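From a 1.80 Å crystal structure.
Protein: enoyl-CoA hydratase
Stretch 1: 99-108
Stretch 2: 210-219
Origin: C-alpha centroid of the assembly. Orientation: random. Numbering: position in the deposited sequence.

Stretch 1, residues 99-108: GPLNFPRPVV
Stretch 2, residues 210-219: PKEALHHTKH

Stretch 1 is the tail of a helix, a proline-rich turn and the first residues of a strand; stretch 2 is a single helix from Lys-211 onward, with Pro-210 at the N-cap. The chain lies across this helix with Pro-104 nearest His-215 (CA to CA 5.2 Å) and Pro-106 nearest Lys-218 (7.2 Å), burying 472 Å² in all.

The rule of the contact is a set of backbone carbonyls gathered around one buried ammonium. Lys-218 points its CA-to-CB bond toward stretch 1 and stays fully extended, with all four chi angles t (164°, 174°, 177°, 171°), which carries NZ into the turn. Pro-100, helical at -63/-41, accepts the shortest bond, Lys-218 NZ to Pro-100 O at 2.8 Å. The same carbonyl takes a weak bond from the backbone, Phe-103 N to Pro-100 O at 3.3 Å. Leu-101 (-62/-39, chi1 m, chi2 t) points its CA-to-CB bond away, while Leu-101 O lies 3.5 Å from Lys-218 CE, a packing distance. After Asn-102 (-93/-2), Phe-103 moves to an extended -71/137 with chi1 t; its CA-to-CB bond points away, while Phe-103 O receives a weak hydrogen bond from Lys-218 NZ at 3.0 Å.

Pro-104 (-66/-30, C-gamma endo) then meets His-215, whose chi angles are 171° and 30°. Pro-104 CB sits over the imidazole face, 3.7 Å from the ring centroid and 21° off the normal. His-215 CA also makes a CA-H...O contact with Pro-104 O at 3.4 Å. Water 1 lies 3.0 Å from Pro-104 O, 2.8 Å from His-215 O and 2.8 Å from His-215 ND1, bridging the two residues.

Arg-105 (-94/154) separates the roles of backbone and side chain. Its carbonyl accepts from Lys-218 NZ (Arg-105 O to NZ, 2.9 Å), whereas its CA-to-CB bond points away and the m, m, t side chain, with chi4 at -168°, brings the guanidinium back to the helix. There the all-t Lys-211 places CE over one guanidinium face, Lys-211 CE 3.3 Å from Arg-105 CZ. The like charges remain close, Arg-105 NH2 to Lys-211 NZ being 4.3 Å. Water 2 links Arg-105 to the helix backbone, accepting from Arg-105 NH1 at 3.0 Å and donating to Lys-211 O at 2.6 Å.

Pro-106 (-62/142, C-gamma exo) makes the apolar contact, its CG 4.2 Å from CB of Leu-214 (chi1 m, chi2 t). Val-107 (-119/130, chi1 t) begins the strand, its CG2 3.9 Å from Lys-218 NZ.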

ATOM      1  N   GLY A  99      -6.381   3.915  19.976  1.00 14.20           N
ATOM      2  CA  GLY A  99      -6.134   3.459  21.330  1.00 14.86           C
ATOM      3  C   GLY A  99      -6.508   1.999  21.479  1.00 14.03           C
ATOM      4  O   GLY A  99      -5.676   1.171  21.848  1.00 15.53           O
ATOM      5  N   PRO A 100      -7.771   1.651  21.206  1.00 13.30           N
ATOM      6  CA  PRO A 100      -8.221   0.264  21.318  1.00 12.34           C
ATOM      7  C   PRO A 100      -7.472  -0.648  20.336  1.00 12.30           C
ATOM      8  O   PRO A 100      -7.080  -1.764  20.685  1.00 13.01           O
ATOM      9  CB  PRO A 100      -9.707   0.359  20.993  1.00 13.16           C
ATOM     10  CG  PRO A 100     -10.067   1.741  21.452  1.00 12.64           C
ATOM     11  CD  PRO A 100      -8.910   2.554  20.955  1.00 10.93           C
ATOM     12  N   LEU A 101      -7.267  -0.161  19.114  1.00 11.65           N
ATOM     13  CA  LEU A 101      -6.580  -0.949  18.093  1.00 13.13           C
ATOM     14  C   LEU A 101      -5.158  -1.307  18.474  1.00 14.00           C
ATOM     15  O   LEU A 101      -4.697  -2.414  18.193  1.00 13.12           O
ATOM     16  CB  LEU A 101      -6.552  -0.217  16.747  1.00 13.91           C
ATOM     17  CG  LEU A 101      -7.827  -0.127  15.907  1.00 16.77           C
ATOM     18  CD1 LEU A 101      -7.456   0.386  14.517  1.00 17.09           C
ATOM     19  CD2 LEU A 101      -8.488  -1.493  15.793  1.00 18.68           C
ATOM     20  N   ASN A 102      -4.456  -0.373  19.106  1.00 14.03           N
ATOM     21  CA  ASN A 102      -3.080  -0.634  19.494  1.00 14.73           C
ATOM     22  C   ASN A 102      -2.902  -1.170  20.911  1.00 14.26           C
ATOM     23  O   ASN A 102      -1.779  -1.456  21.330  1.00 14.76           O
ATOM     24  CB  ASN A 102      -2.222   0.614  19.266  1.00 17.49           C
ATOM     25  CG  ASN A 102      -2.011   0.903  17.787  1.00 19.50           C
ATOM     26  OD1 ASN A 102      -1.733  -0.003  17.004  1.00 20.59           O
ATOM     27  ND2 ASN A 102      -2.141   2.166  17.400  1.00 22.37           N
ATOM     28  N   PHE A 103      -3.999  -1.307  21.651  1.00 12.79           N
ATOM     29  CA  PHE A 103      -3.913  -1.861  22.994  1.00 13.13           C
ATOM     30  C   PHE A 103      -3.604  -3.339  22.767  1.00 11.98           C
ATOM     31  O   PHE A 103      -4.190  -3.961  21.890  1.00 11.15           O
ATOM     32  CB  PHE A 103      -5.241  -1.710  23.732  1.00 14.02           C
ATOM     33  CG  PHE A 103      -5.169  -2.111  25.172  1.00 14.74           C
ATOM     34  CD1 PHE A 103      -4.359  -1.407  26.058  1.00 16.27           C
ATOM     35  CD2 PHE A 103      -5.870  -3.216  25.636  1.00 14.06           C
ATOM     36  CE1 PHE A 103      -4.244  -1.801  27.389  1.00 17.73           C
ATOM     37  CE2 PHE A 103      -5.764  -3.620  26.969  1.00 14.79           C
ATOM     38  CZ  PHE A 103      -4.948  -2.913  27.845  1.00 15.71           C
ATOM     39  N   PRO A 104      -2.680  -3.922  23.550  1.00 12.87           N
ATOM     40  CA  PRO A 104      -2.337  -5.339  23.360  1.00 13.23           C
ATOM     41  C   PRO A 104      -3.390  -6.407  23.647  1.00 12.70           C
ATOM     42  O   PRO A 104      -3.370  -7.474  23.024  1.00 12.76           O
ATOM     43  CB  PRO A 104      -1.092  -5.511  24.226  1.00 15.14           C
ATOM     44  CG  PRO A 104      -1.313  -4.514  25.328  1.00 19.22           C
ATOM     45  CD  PRO A 104      -1.826  -3.309  24.584  1.00 14.23           C
ATOM     46  N   ARG A 105      -4.299  -6.139  24.578  1.00 10.30           N
ATOM     47  CA  ARG A 105      -5.324  -7.119  24.925  1.00 10.77           C
ATOM     48  C   ARG A 105      -6.623  -6.921  24.146  1.00 10.28           C
ATOM     49  O   ARG A 105      -6.930  -5.818  23.691  1.00  8.44           O
ATOM     50  CB  ARG A 105      -5.632  -7.055  26.428  1.00 10.61           C
ATOM     51  CG  ARG A 105      -4.408  -6.926  27.308  1.00 13.93           C
ATOM     52  CD  ARG A 105      -3.393  -8.008  26.993  1.00 14.02           C
ATOM     53  NE  ARG A 105      -2.079  -7.683  27.537  1.00 16.79           N
ATOM     54  CZ  ARG A 105      -0.963  -8.327  27.214  1.00 17.97           C
ATOM     55  NH1 ARG A 105      -1.006  -9.334  26.349  1.00 18.46           N
ATOM     56  NH2 ARG A 105       0.196  -7.955  27.740  1.00 20.42           N
ATOM     57  N   PRO A 106      -7.395  -8.003  23.970  1.00 10.41           N
ATOM     58  CA  PRO A 106      -8.665  -7.925  23.245  1.00 10.27           C
ATOM     59  C   PRO A 106      -9.618  -6.994  23.978  1.00 11.53           C
ATOM     60  O   PRO A 106      -9.657  -6.982  25.208  1.00 12.30           O
ATOM     61  CB  PRO A 106      -9.160  -9.370  23.256  1.00 11.20           C
ATOM     62  CG  PRO A 106      -7.877 -10.158  23.251  1.00 10.55           C
ATOM     63  CD  PRO A 106      -7.047  -9.403  24.269  1.00 11.64           C
ATOM     64  N   VAL A 107     -10.376  -6.217  23.212  1.00 10.08           N
ATOM     65  CA  VAL A 107     -11.337  -5.271  23.767  1.00  9.68           C
ATOM     66  C   VAL A 107     -12.728  -5.645  23.275  1.00 10.25           C
ATOM     67  O   VAL A 107     -12.939  -5.842  22.081  1.00 10.47           O
ATOM     68  CB  VAL A 107     -11.011  -3.823  23.320  1.00 10.56           C
ATOM     69  CG1 VAL A 107     -12.065  -2.852  23.858  1.00 11.76           C
ATOM     70  CG2 VAL A 107      -9.625  -3.433  23.803  1.00  9.48           C
ATOM     71  N   VAL A 108     -13.671  -5.746  24.205  1.00  9.73           N
ATOM     72  CA  VAL A 108     -15.044  -6.095  23.886  1.00 10.39           C
ATOM     73  C   VAL A 108     -15.941  -4.923  24.265  1.00 10.51           C
ATOM     74  O   VAL A 108     -15.736  -4.294  25.301  1.00 10.27           O
ATOM     75  CB  VAL A 108     -15.510  -7.331  24.694  1.00 10.89           C
ATOM     76  CG1 VAL A 108     -16.964  -7.658  24.358  1.00 12.90           C
ATOM     77  CG2 VAL A 108     -14.605  -8.523  24.402  1.00 10.00           C
ATOM     78  N   PRO A 210      -5.079 -17.771  25.347  1.00 12.92           N
ATOM     79  CA  PRO A 210      -3.626 -17.577  25.433  1.00 12.30           C
ATOM     80  C   PRO A 210      -3.250 -16.110  25.227  1.00 13.55           C
ATOM     81  O   PRO A 210      -3.364 -15.574  24.123  1.00 11.30           O
ATOM     82  CB  PRO A 210      -3.098 -18.486  24.330  1.00 13.44           C
ATOM     83  CG  PRO A 210      -4.156 -18.382  23.292  1.00 12.91           C
ATOM     84  CD  PRO A 210      -5.448 -18.447  24.089  1.00 14.90           C
ATOM     85  N   LYS A 211      -2.795 -15.477  26.305  1.00 14.49           N
ATOM     86  CA  LYS A 211      -2.430 -14.063  26.320  1.00 15.00           C
ATOM     87  C   LYS A 211      -1.519 -13.589  25.191  1.00 14.41           C
ATOM     88  O   LYS A 211      -1.855 -12.647  24.467  1.00 12.36           O
ATOM     89  CB  LYS A 211      -1.798 -13.724  27.672  1.00 17.02           C
ATOM     90  CG  LYS A 211      -1.533 -12.257  27.907  1.00 20.13           C
ATOM     91  CD  LYS A 211      -1.166 -12.028  29.368  1.00 24.57           C
ATOM     92  CE  LYS A 211      -1.084 -10.548  29.706  1.00 26.76           C
ATOM     93  NZ  LYS A 211      -0.925 -10.332  31.176  1.00 29.59           N
ATOM     94  N   GLU A 212      -0.361 -14.225  25.047  1.00 11.67           N
ATOM     95  CA  GLU A 212       0.571 -13.830  23.999  1.00 14.35           C
ATOM     96  C   GLU A 212       0.019 -14.084  22.599  1.00 12.68           C
ATOM     97  O   GLU A 212       0.131 -13.232  21.715  1.00 12.27           O
ATOM     98  CB  GLU A 212       1.904 -14.567  24.152  1.00 15.76           C
ATOM     99  CG  GLU A 212       2.896 -14.239  23.042  1.00 19.31           C
ATOM    100  CD  GLU A 212       4.241 -14.909  23.233  1.00 21.13           C
ATOM    101  OE1 GLU A 212       4.882 -14.670  24.274  1.00 24.88           O
ATOM    102  OE2 GLU A 212       4.662 -15.673  22.338  1.00 26.09           O
ATOM    103  N   ALA A 213      -0.564 -15.261  22.395  1.00 12.75           N
ATOM    104  CA  ALA A 213      -1.116 -15.606  21.093  1.00 12.67           C
ATOM    105  C   ALA A 213      -2.229 -14.639  20.693  1.00 12.07           C
ATOM    106  O   ALA A 213      -2.331 -14.257  19.534  1.00 12.13           O
ATOM    107  CB  ALA A 213      -1.634 -17.040  21.107  1.00 11.34           C
ATOM    108  N   LEU A 214      -3.061 -14.242  21.651  1.00 12.14           N
ATOM    109  CA  LEU A 214      -4.143 -13.305  21.359  1.00 10.75           C
ATOM    110  C   LEU A 214      -3.577 -11.936  20.981  1.00 10.37           C
ATOM    111  O   LEU A 214      -4.041 -11.302  20.033  1.00 10.88           O
ATOM    112  CB  LEU A 214      -5.077 -13.171  22.571  1.00 10.38           C
ATOM    113  CG  LEU A 214      -6.053 -14.335  22.782  1.00 12.31           C
ATOM    114  CD1 LEU A 214      -6.672 -14.259  24.171  1.00  9.73           C
ATOM    115  CD2 LEU A 214      -7.133 -14.298  21.705  1.00 10.51           C
ATOM    116  N   HIS A 215      -2.573 -11.489  21.727  1.00  9.48           N
ATOM    117  CA  HIS A 215      -1.944 -10.200  21.466  1.00  9.37           C
ATOM    118  C   HIS A 215      -1.382 -10.195  20.045  1.00 10.91           C
ATOM    119  O   HIS A 215      -1.641  -9.280  19.262  1.00 11.47           O
ATOM    120  CB  HIS A 215      -0.816  -9.953  22.475  1.00 12.12           C
ATOM    121  CG  HIS A 215       0.035  -8.763  22.155  1.00 13.09           C
ATOM    122  ND1 HIS A 215      -0.453  -7.660  21.488  1.00 15.00           N
ATOM    123  CD2 HIS A 215       1.340  -8.502  22.405  1.00 12.93           C
ATOM    124  CE1 HIS A 215       0.511  -6.771  21.345  1.00 11.61           C
ATOM    125  NE2 HIS A 215       1.610  -7.257  21.895  1.00 15.29           N
ATOM    126  N   HIS A 216      -0.623 -11.231  19.711  1.00  9.93           N
ATOM    127  CA  HIS A 216      -0.024 -11.326  18.386  1.00 11.01           C
ATOM    128  C   HIS A 216      -1.033 -11.445  17.248  1.00 10.82           C
ATOM    129  O   HIS A 216      -0.831 -10.870  16.177  1.00  9.28           O
ATOM    130  CB  HIS A 216       0.966 -12.489  18.356  1.00 12.88           C
ATOM    131  CG  HIS A 216       2.168 -12.258  19.218  1.00 15.77           C
ATOM    132  ND1 HIS A 216       3.171 -13.191  19.371  1.00 17.99           N
ATOM    133  CD2 HIS A 216       2.537 -11.185  19.957  1.00 17.24           C
ATOM    134  CE1 HIS A 216       4.106 -12.701  20.164  1.00 17.61           C
ATOM    135  NE2 HIS A 216       3.747 -11.486  20.535  1.00 18.96           N
ATOM    136  N   THR A 217      -2.121 -12.178  17.476  1.00  9.50           N
ATOM    137  CA  THR A 217      -3.137 -12.337  16.443  1.00  8.01           C
ATOM    138  C   THR A 217      -3.859 -11.008  16.225  1.00  8.64           C
ATOM    139  O   THR A 217      -4.101 -10.602  15.083  1.00  7.93           O
ATOM    140  CB  THR A 217      -4.165 -13.432  16.823  1.00  8.44           C
ATOM    141  OG1 THR A 217      -3.481 -14.677  17.018  1.00  9.82           O
ATOM    142  CG2 THR A 217      -5.190 -13.612  15.716  1.00  9.13           C
ATOM    143  N   LYS A 218      -4.215 -10.338  17.319  1.00  7.36           N
ATOM    144  CA  LYS A 218      -4.889  -9.051  17.224  1.00  8.06           C
ATOM    145  C   LYS A 218      -3.981  -8.063  16.513  1.00  9.75           C
ATOM    146  O   LYS A 218      -4.405  -7.363  15.597  1.00 10.75           O
ATOM    147  CB  LYS A 218      -5.239  -8.498  18.614  1.00  6.66           C
ATOM    148  CG  LYS A 218      -5.596  -7.010  18.598  1.00  6.67           C
ATOM    149  CD  LYS A 218      -6.073  -6.507  19.949  1.00  8.67           C
ATOM    150  CE  LYS A 218      -6.336  -5.005  19.898  1.00  8.41           C
ATOM    151  NZ  LYS A 218      -7.014  -4.502  21.114  1.00 10.98           N
ATOM    152  N   HIS A 219      -2.725  -8.021  16.938  1.00  9.19           N
ATOM    153  CA  HIS A 219      -1.757  -7.103  16.354  1.00  9.26           C
ATOM    154  C   HIS A 219      -1.599  -7.304  14.853  1.00  8.24           C
ATOM    155  O   HIS A 219      -1.629  -6.345  14.088  1.00  6.72           O
ATOM    156  CB  HIS A 219      -0.395  -7.269  17.031  1.00  8.87           C
ATOM    157  CG  HIS A 219       0.647  -6.327  16.515  1.00  9.92           C
ATOM    158  ND1 HIS A 219       0.631  -4.978  16.792  1.00 11.81           N
ATOM    159  CD2 HIS A 219       1.719  -6.535  15.716  1.00 10.97           C
ATOM    160  CE1 HIS A 219       1.650  -4.395  16.186  1.00 11.38           C
ATOM    161  NE2 HIS A 219       2.325  -5.318  15.527  1.00 12.21           N
TER
HETATM  162  O   HOH W   1      -2.694  -6.813  20.135  1.00 30.14           O
HETATM  163  O   HOH W   2      -3.432 -10.621  25.062  1.00 14.20           O
HETATM  164  O   HOH W   3      -1.880  -7.049  30.582  1.00 35.72           O